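Local coordinates for protein separin (Saccharomyces cerevisiae, PDB 5U1T) that cleaves the cohesin subunit MCD1/SCC1 at the onset of anaphase as a caspase-like cysteine protease, and is held inactive by securin for most of the cell cycle, at residues 941-946 against 954-959. Sequence-based numbering, arbitrary orientation.
Sequences KVMSQL and GMFEST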
loop_
_atom_site.group_PDB
_atom_site.type_symbol
_atom_site.label_atom_id
_atom_site.label_comp_id
_atom_site.label_asym_id
_atom_site.label_seq_id
_atom_site.Cartn_x
_atom_site.Cartn_y
_atom_site.Cartn_z
ATOM N N LYS A 941 7.484 -37.712 -19.569
ATOM C CA LYS A 941 7.735 -38.143 -20.931
ATOM C C LYS A 941 8.521 -39.456 -20.967
ATOM O O LYS A 941 8.139 -40.413 -21.659
ATOM C CB LYS A 941 8.486 -37.053 -21.692
ATOM C CG LYS A 941 8.738 -37.374 -23.158
ATOM C CD LYS A 941 9.460 -36.208 -23.886
ATOM C CE LYS A 941 9.753 -36.515 -25.380
ATOM N NZ LYS A 941 10.453 -35.382 -26.080
ATOM N N VAL A 942 9.617 -39.500 -20.218
ATOM C CA VAL A 942 10.451 -40.682 -20.212
ATOM C C VAL A 942 9.707 -41.821 -19.529
ATOM O O VAL A 942 9.758 -42.961 -19.987
ATOM C CB VAL A 942 11.812 -40.424 -19.523
ATOM C CG1 VAL A 942 12.479 -41.732 -19.122
ATOM C CG2 VAL A 942 12.727 -39.632 -20.452
ATOM N N MET A 943 8.991 -41.517 -18.459
ATOM C CA MET A 943 8.320 -42.574 -17.731
ATOM C C MET A 943 7.205 -43.139 -18.584
ATOM O O MET A 943 6.912 -44.326 -18.522
ATOM C CB MET A 943 7.764 -42.091 -16.385
ATOM C CG MET A 943 7.592 -43.237 -15.365
ATOM S SD MET A 943 6.163 -43.101 -14.228
ATOM C CE MET A 943 6.219 -44.701 -13.393
ATOM N N SER A 944 6.591 -42.306 -19.406
ATOM C CA SER A 944 5.437 -42.773 -20.147
ATOM C C SER A 944 5.866 -43.561 -21.371
ATOM O O SER A 944 5.168 -44.491 -21.783
ATOM C CB SER A 944 4.552 -41.610 -20.563
ATOM O OG SER A 944 5.086 -41.006 -21.721
ATOM N N GLN A 945 7.008 -43.179 -21.947
ATOM C CA GLN A 945 7.629 -43.922 -23.050
ATOM C C GLN A 945 8.049 -45.318 -22.622
ATOM O O GLN A 945 7.707 -46.305 -23.264
ATOM C CB GLN A 945 8.856 -43.184 -23.589
ATOM C CG GLN A 945 8.544 -41.868 -24.291
ATOM C CD GLN A 945 9.792 -41.118 -24.739
ATOM O OE1 GLN A 945 10.912 -41.442 -24.343
ATOM N NE2 GLN A 945 9.598 -40.111 -25.578
ATOM N N LEU A 946 8.811 -45.389 -21.539
ATOM C CA LEU A 946 9.279 -46.667 -21.042
ATOM C C LEU A 946 8.083 -47.555 -20.769
ATOM O O LEU A 946 8.101 -48.758 -21.046
ATOM C CB LEU A 946 10.118 -46.492 -19.770
ATOM C CG LEU A 946 11.446 -45.778 -19.994
ATOM C CD1 LEU A 946 12.325 -45.866 -18.772
ATOM C CD2 LEU A 946 12.133 -46.341 -21.228
ATOM N N GLY A 954 6.553 -53.762 -16.375
ATOM C CA GLY A 954 6.613 -54.787 -15.357
ATOM C C GLY A 954 7.605 -54.439 -14.271
ATOM O O GLY A 954 7.367 -54.685 -13.097
ATOM N N MET A 955 8.675 -53.804 -14.654
ATOM C CA MET A 955 9.664 -53.410 -13.713
ATOM C C MET A 955 9.132 -52.393 -12.747
ATOM O O MET A 955 9.497 -52.400 -11.610
ATOM C CB MET A 955 10.818 -52.826 -14.465
ATOM C CG MET A 955 12.005 -52.505 -13.616
ATOM S SD MET A 955 13.213 -51.839 -14.711
ATOM C CE MET A 955 14.533 -51.646 -13.572
ATOM N N PHE A 956 8.264 -51.511 -13.198
ATOM C CA PHE A 956 7.712 -50.473 -12.304
ATOM C C PHE A 956 6.678 -51.052 -11.347
ATOM O O PHE A 956 6.293 -50.399 -10.381
ATOM C CB PHE A 956 7.078 -49.308 -13.086
ATOM C CG PHE A 956 8.029 -48.613 -14.021
ATOM C CD1 PHE A 956 9.396 -48.620 -13.786
ATOM C CD2 PHE A 956 7.564 -47.982 -15.151
ATOM C CE1 PHE A 956 10.283 -47.997 -14.661
ATOM C CE2 PHE A 956 8.452 -47.360 -16.040
ATOM C CZ PHE A 956 9.810 -47.369 -15.790
ATOM N N GLU A 957 6.237 -52.271 -11.625
ATOM C CA GLU A 957 5.302 -52.980 -10.769
ATOM C C GLU A 957 5.996 -54.072 -9.964
ATOM O O GLU A 957 5.378 -55.064 -9.558
ATOM C CB GLU A 957 4.197 -53.596 -11.615
ATOM C CG GLU A 957 3.254 -52.572 -12.225
ATOM C CD GLU A 957 2.440 -53.164 -13.355
ATOM O OE1 GLU A 957 2.369 -54.423 -13.424
ATOM O OE2 GLU A 957 1.901 -52.365 -14.182
ATOM N N SER A 958 7.295 -53.904 -9.759
ATOM C CA SER A 958 8.088 -54.903 -9.077
ATOM C C SER A 958 8.836 -54.256 -7.953
ATOM O O SER A 958 9.232 -53.090 -8.057
ATOM C CB SER A 958 9.080 -55.569 -10.031
ATOM O OG SER A 958 8.480 -56.650 -10.703
ATOM N N THR A 959 8.968 -55.011 -6.879
ATOM C CA THR A 959 9.901 -54.730 -5.829
ATOM C C THR A 959 11.258 -54.552 -6.418
ATOM O O THR A 959 11.772 -55.411 -7.072
ATOM C CB THR A 959 9.953 -55.865 -4.824
ATOM O OG1 THR A 959 8.752 -55.883 -4.064
ATOM C CG2 THR A 959 11.081 -55.656 -3.898
#
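The ring of Phe956 reaches into the notch between Met943 and Leu946, one turn apart on helix 927-946. This is plain apolar packing between successive helices, 927-946 and 950-955, joined by a short turn; residues 954-959 run roughly across 941-946 and lead into strand 960-962, which pairs with 1157-1163 in a mixed sheet. The CA atoms of Met943 and Phe956 are 9.6 Å apart, a distance bridged by side chains without any hydrogen bond. Met943 passes alongside Phe956 in the opposite direction, its CG anti to the backbone N (chi1 -156°) and its chain bent at chi2, which brings the terminal methyl CE obliquely to 4.0 Å from CD2 of the ring. The Leu946 and Phe956 side chains cross at about a right angle, and CB of Leu946 lies at the ring edge, near its plane. Replacing Phe956 with an alanine would probably leave CE of Met943 and the flank of Leu946 without their aromatic partner. Ile1052 of helix 1036-1054 also touches Phe956, while Leu946 packs on Ala1015 of helix 1012-1028. Phe956 itself sits in a type I turn, Met955 to Ser958. At the far end of the ring, CZ lies 4.1 Å from Leu946 CB and 4.2 Å from Leu946 CD1.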